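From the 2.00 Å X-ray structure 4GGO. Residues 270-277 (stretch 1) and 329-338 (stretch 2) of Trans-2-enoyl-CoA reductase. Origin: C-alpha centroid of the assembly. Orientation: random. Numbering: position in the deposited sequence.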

ATOM      1  N   ILE A 270      20.107 -12.966  -3.362  1.00 48.48           N
ATOM      2  CA  ILE A 270      18.869 -12.254  -3.065  1.00 41.84           C
ATOM      3  C   ILE A 270      17.741 -12.633  -4.023  1.00 36.41           C
ATOM      4  O   ILE A 270      17.983 -13.146  -5.117  1.00 36.56           O
ATOM      5  CB  ILE A 270      19.081 -10.720  -3.080  1.00 41.88           C
ATOM      6  CG1 ILE A 270      18.263 -10.052  -1.975  1.00 41.93           C
ATOM      7  CG2 ILE A 270      18.746 -10.132  -4.449  1.00 35.06           C
ATOM      8  CD1 ILE A 270      18.541  -8.573  -1.824  1.00 51.89           C
ATOM      9  N   ARG A 271      16.507 -12.387  -3.596  1.00 33.69           N
ATOM     10  CA  ARG A 271      15.337 -12.634  -4.429  1.00 34.53           C
ATOM     11  C   ARG A 271      14.442 -11.398  -4.466  1.00 34.75           C
ATOM     12  O   ARG A 271      13.613 -11.193  -3.581  1.00 33.20           O
ATOM     13  CB  ARG A 271      14.559 -13.851  -3.920  1.00 28.93           C
ATOM     14  CG  ARG A 271      15.285 -15.174  -4.123  1.00 34.48           C
ATOM     15  CD  ARG A 271      14.478 -16.349  -3.590  1.00 40.96           C
ATOM     16  NE  ARG A 271      14.364 -16.322  -2.135  1.00 42.44           N
ATOM     17  CZ  ARG A 271      13.718 -17.237  -1.418  1.00 41.17           C
ATOM     18  NH1 ARG A 271      13.122 -18.256  -2.022  1.00 42.35           N
ATOM     19  NH2 ARG A 271      13.666 -17.131  -0.097  1.00 40.28           N
ATOM     20  N   ALA A 272      14.627 -10.577  -5.495  1.00 28.46           N
ATOM     21  CA  ALA A 272      13.888  -9.325  -5.629  1.00 28.28           C
ATOM     22  C   ALA A 272      12.750  -9.449  -6.637  1.00 30.93           C
ATOM     23  O   ALA A 272      12.921 -10.020  -7.714  1.00 27.23           O
ATOM     24  CB  ALA A 272      14.827  -8.201  -6.033  1.00 25.52           C
ATOM     25  N   PHE A 273      11.589  -8.909  -6.281  1.00 26.98           N
ATOM     26  CA  PHE A 273      10.426  -8.951  -7.158  1.00 28.00           C
ATOM     27  C   PHE A 273       9.646  -7.649  -7.103  1.00 24.76           C
ATOM     28  O   PHE A 273       9.607  -6.980  -6.073  1.00 27.63           O
ATOM     29  CB  PHE A 273       9.474 -10.079  -6.751  1.00 25.68           C
ATOM     30  CG  PHE A 273      10.113 -11.434  -6.684  1.00 29.05           C
ATOM     31  CD1 PHE A 273      10.186 -12.236  -7.810  1.00 31.51           C
ATOM     32  CD2 PHE A 273      10.611 -11.919  -5.487  1.00 27.90           C
ATOM     33  CE1 PHE A 273      10.764 -13.490  -7.749  1.00 28.94           C
ATOM     34  CE2 PHE A 273      11.190 -13.172  -5.417  1.00 29.00           C
ATOM     35  CZ  PHE A 273      11.266 -13.958  -6.550  1.00 31.93           C
ATOM     36  N   VAL A 274       9.017  -7.298  -8.217  1.00 24.65           N
ATOM     37  CA  VAL A 274       7.943  -6.324  -8.183  1.00 23.24           C
ATOM     38  C   VAL A 274       6.660  -7.109  -7.968  1.00 22.14           C
ATOM     39  O   VAL A 274       6.387  -8.068  -8.688  1.00 25.80           O
ATOM     40  CB  VAL A 274       7.837  -5.522  -9.491  1.00 29.97           C
ATOM     41  CG1 VAL A 274       6.552  -4.704  -9.508  1.00 29.88           C
ATOM     42  CG2 VAL A 274       9.048  -4.618  -9.662  1.00 30.17           C
ATOM     43  N   SER A 275       5.891  -6.728  -6.956  1.00 25.63           N
ATOM     44  CA  SER A 275       4.614  -7.377  -6.699  1.00 24.33           C
ATOM     45  C   SER A 275       3.483  -6.479  -7.174  1.00 24.30           C
ATOM     46  O   SER A 275       3.266  -5.395  -6.628  1.00 20.88           O
ATOM     47  CB  SER A 275       4.451  -7.689  -5.210  1.00 23.45           C
ATOM     48  OG  SER A 275       3.227  -8.363  -4.968  1.00 24.07           O
ATOM     49  N   VAL A 276       2.774  -6.925  -8.204  1.00 20.78           N
ATOM     50  CA  VAL A 276       1.651  -6.165  -8.732  1.00 20.32           C
ATOM     51  C   VAL A 276       0.393  -6.524  -7.954  1.00 22.05           C
ATOM     52  O   VAL A 276      -0.090  -7.655  -8.021  1.00 18.39           O
ATOM     53  CB  VAL A 276       1.428  -6.437 -10.229  1.00 22.17           C
ATOM     54  CG1 VAL A 276       0.440  -5.432 -10.804  1.00 20.98           C
ATOM     55  CG2 VAL A 276       2.749  -6.369 -10.978  1.00 21.96           C
ATOM     56  N   ASN A 277      -0.125  -5.555  -7.207  1.00 18.21           N
ATOM     57  CA  ASN A 277      -1.296  -5.777  -6.371  1.00 20.57           C
ATOM     58  C   ASN A 277      -2.577  -5.284  -7.036  1.00 24.21           C
ATOM     59  O   ASN A 277      -2.537  -4.684  -8.111  1.00 23.67           O
ATOM     60  CB  ASN A 277      -1.111  -5.104  -5.010  1.00 18.32           C
ATOM     61  CG  ASN A 277       0.078  -5.659  -4.241  1.00 26.88           C
ATOM     62  OD1 ASN A 277       0.844  -6.474  -4.758  1.00 21.04           O
ATOM     63  ND2 ASN A 277       0.238  -5.211  -3.001  1.00 19.22           N
ATOM     64  N   THR A 329       8.047 -22.698  -4.160  1.00 33.94           N
ATOM     65  CA  THR A 329       8.212 -21.843  -5.329  1.00 30.97           C
ATOM     66  C   THR A 329       7.656 -20.447  -5.071  1.00 32.38           C
ATOM     67  O   THR A 329       6.923 -20.226  -4.108  1.00 30.60           O
ATOM     68  CB  THR A 329       7.505 -22.427  -6.570  1.00 36.77           C
ATOM     69  OG1 THR A 329       6.086 -22.284  -6.428  1.00 32.47           O
ATOM     70  CG2 THR A 329       7.853 -23.899  -6.748  1.00 35.29           C
ATOM     71  N   ILE A 330       8.023 -19.507  -5.934  1.00 35.14           N
ATOM     72  CA  ILE A 330       7.426 -18.179  -5.926  1.00 27.58           C
ATOM     73  C   ILE A 330       6.920 -17.878  -7.331  1.00 32.28           C
ATOM     74  O   ILE A 330       7.688 -17.451  -8.195  1.00 27.95           O
ATOM     75  CB  ILE A 330       8.425 -17.093  -5.481  1.00 30.84           C
ATOM     76  CG1 ILE A 330       8.950 -17.390  -4.077  1.00 28.04           C
ATOM     77  CG2 ILE A 330       7.770 -15.719  -5.511  1.00 32.16           C
ATOM     78  CD1 ILE A 330       9.895 -16.330  -3.540  1.00 28.23           C
ATOM     79  N   PRO A 331       5.623 -18.129  -7.569  1.00 26.89           N
ATOM     80  CA  PRO A 331       4.991 -17.956  -8.880  1.00 32.36           C
ATOM     81  C   PRO A 331       5.111 -16.526  -9.383  1.00 29.22           C
ATOM     82  O   PRO A 331       4.812 -15.581  -8.653  1.00 24.93           O
ATOM     83  CB  PRO A 331       3.520 -18.295  -8.607  1.00 27.20           C
ATOM     84  CG  PRO A 331       3.552 -19.167  -7.399  1.00 29.87           C
ATOM     85  CD  PRO A 331       4.673 -18.630  -6.563  1.00 29.11           C
ATOM     86  N   VAL A 332       5.559 -16.379 -10.624  1.00 28.06           N
ATOM     87  CA  VAL A 332       5.706 -15.071 -11.243  1.00 27.62           C
ATOM     88  C   VAL A 332       5.177 -15.124 -12.668  1.00 25.22           C
ATOM     89  O   VAL A 332       5.053 -16.203 -13.247  1.00 35.02           O
ATOM     90  CB  VAL A 332       7.181 -14.629 -11.279  1.00 31.43           C
ATOM     91  CG1 VAL A 332       7.680 -14.301  -9.875  1.00 23.66           C
ATOM     92  CG2 VAL A 332       8.040 -15.708 -11.926  1.00 32.86           C
ATOM     93  N   ASP A 333       4.861 -13.965 -13.232  1.00 30.02           N
ATOM     94  CA  ASP A 333       4.450 -13.915 -14.628  1.00 33.22           C
ATOM     95  C   ASP A 333       5.659 -14.053 -15.547  1.00 33.12           C
ATOM     96  O   ASP A 333       6.777 -14.292 -15.090  1.00 28.87           O
ATOM     97  CB  ASP A 333       3.649 -12.643 -14.944  1.00 31.88           C
ATOM     98  CG  ASP A 333       4.418 -11.360 -14.648  1.00 31.58           C
ATOM     99  OD1 ASP A 333       5.650 -11.408 -14.452  1.00 31.31           O
ATOM    100  OD2 ASP A 333       3.777 -10.288 -14.625  1.00 27.75           O
ATOM    101  N   GLU A 334       5.426 -13.888 -16.842  1.00 35.50           N
ATOM    102  CA  GLU A 334       6.474 -14.026 -17.846  1.00 38.90           C
ATOM    103  C   GLU A 334       7.544 -12.934 -17.747  1.00 40.16           C
ATOM    104  O   GLU A 334       8.595 -13.027 -18.380  1.00 38.20           O
ATOM    105  CB  GLU A 334       5.865 -14.064 -19.254  1.00 31.39           C
ATOM    106  CG  GLU A 334       4.913 -12.913 -19.571  1.00 53.95           C
ATOM    107  CD  GLU A 334       3.554 -13.061 -18.903  1.00 54.09           C
ATOM    108  OE1 GLU A 334       3.212 -14.189 -18.488  1.00 55.27           O
ATOM    109  OE2 GLU A 334       2.835 -12.047 -18.780  1.00 60.23           O
ATOM    110  N   GLU A 335       7.277 -11.904 -16.949  1.00 37.47           N
ATOM    111  CA  GLU A 335       8.245 -10.832 -16.738  1.00 36.54           C
ATOM    112  C   GLU A 335       8.838 -10.876 -15.331  1.00 33.21           C
ATOM    113  O   GLU A 335       9.347  -9.870 -14.834  1.00 35.42           O
ATOM    114  CB  GLU A 335       7.609  -9.464 -17.002  1.00 33.06           C
ATOM    115  CG  GLU A 335       7.206  -9.227 -18.452  1.00 38.42           C
ATOM    116  CD  GLU A 335       8.396  -9.157 -19.392  1.00 39.61           C
ATOM    117  OE1 GLU A 335       9.516  -8.866 -18.922  1.00 57.69           O
ATOM    118  OE2 GLU A 335       8.212  -9.394 -20.605  1.00 52.94           O
ATOM    119  N   ASN A 336       8.759 -12.044 -14.700  1.00 32.30           N
ATOM    120  CA  ASN A 336       9.303 -12.262 -13.358  1.00 37.58           C
ATOM    121  C   ASN A 336       8.695 -11.370 -12.275  1.00 30.95           C
ATOM    122  O   ASN A 336       9.346 -11.059 -11.278  1.00 31.58           O
ATOM    123  CB  ASN A 336      10.831 -12.139 -13.356  1.00 36.47           C
ATOM    124  CG  ASN A 336      11.500 -13.166 -14.248  1.00 47.09           C
ATOM    125  OD1 ASN A 336      11.595 -14.342 -13.896  1.00 47.14           O
ATOM    126  ND2 ASN A 336      11.973 -12.724 -15.408  1.00 48.53           N
ATOM    127  N   ARG A 337       7.444 -10.969 -12.472  1.00 30.31           N
ATOM    128  CA  ARG A 337       6.727 -10.179 -11.481  1.00 24.32           C
ATOM    129  C   ARG A 337       5.736 -11.055 -10.727  1.00 29.29           C
ATOM    130  O   ARG A 337       5.085 -11.917 -11.319  1.00 26.81           O
ATOM    131  CB  ARG A 337       5.973  -9.028 -12.154  1.00 29.21           C
ATOM    132  CG  ARG A 337       6.853  -8.067 -12.936  1.00 31.56           C
ATOM    133  CD  ARG A 337       6.018  -7.061 -13.719  1.00 30.72           C
ATOM    134  NE  ARG A 337       5.098  -7.719 -14.642  1.00 34.20           N
ATOM    135  CZ  ARG A 337       4.618  -7.159 -15.748  1.00 38.58           C
ATOM    136  NH1 ARG A 337       4.979  -5.925 -16.077  1.00 30.50           N
ATOM    137  NH2 ARG A 337       3.784  -7.835 -16.529  1.00 26.84           N
ATOM    138  N   ILE A 338       5.626 -10.838  -9.422  1.00 24.45           N
ATOM    139  CA  ILE A 338       4.587 -11.490  -8.636  1.00 23.12           C
ATOM    140  C   ILE A 338       3.257 -10.805  -8.933  1.00 24.45           C
ATOM    141  O   ILE A 338       3.172  -9.577  -8.917  1.00 21.82           O
ATOM    142  CB  ILE A 338       4.885 -11.418  -7.127  1.00 27.71           C
ATOM    143  CG1 ILE A 338       6.166 -12.188  -6.799  1.00 23.77           C
ATOM    144  CG2 ILE A 338       3.717 -11.970  -6.323  1.00 22.65           C
ATOM    145  CD1 ILE A 338       6.548 -12.150  -5.335  1.00 27.98           C
TER
HETATM  146  O   HOH W   1      12.255 -10.776 -10.377  1.00 35.73           O
HETATM  147  O   HOH W   2      10.041  -8.304 -10.718  1.00 26.45           O

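The two stretches join at one end through backbone, and elsewhere through side chains, most of them gathered at F273, and two bridging waters. At the backbone end S275 and I338 form a parallel bridge, their CA atoms 4.5 Å apart. In this register I338 reaches the neighboring strand with both of its polar backbone atoms: its N donates to V274 O at 3.0 Å, and its O accepts from V276 N at 2.8 Å.

S275 and I338 direct their side chains to the same face of the sheet. The t rotamer of S275 leaves OG 3.9 Å from I338 CG2, and a small side chain is enough in this buried position. I338, in the m, t rotamer, extends its longer branch across to F273, where CD1 lies 3.9 Å from F273 CB. A branched aliphatic chain suits this place because one branch lies beside S275 and the other reaches F273.

The stretches bury 441 Å² in all, and F273 (95 Å²) and I338 (89 Å²) have the largest areas covered by the other stretch. F273 points toward stretch 2, and with chi1 at -55° and chi2 at -88° its ring lies among three aliphatic side chains. A broad flat ring suits this place, offering a face to I330 CG2 and an edge to a carbonyl oxygen, N336 O, 3.8 Å from F273 CD1. I330 CD1 also comes within 3.9 Å of F273 CE2. V332 is a short apolar chain whose CG1 already touches F273 CE1 at 3.8 Å. The m, t rotamer of I330 stretches CD1 far enough to lie also over one face of the R271 guanidinium, 4.1 Å from R271 NH1; this flat group can pack against a methyl while NE and NH2 are hydrogen-bonded elsewhere in the structure.

Water 1 donates to N336 O (3.1 Å) and to A272 O (2.8 Å), whereas water 2 donates to N336 O (2.9 Å) and accepts from V274 N (2.9 Å).

The approach to the bridge is shaped by a type I turn from D333 to N336. With chi1 at 58°, D333 places OD1 to accept from E335 N (3.0 Å) and R337 N (2.7 Å), while OD2 forms a salt bridge with R337 NE (2.9 Å). R337 thus has its charge paired, and its aliphatic portion can pack beside the strand, with CG 4.4 Å from V274 CB and CD 4.3 Å from V276 CG2.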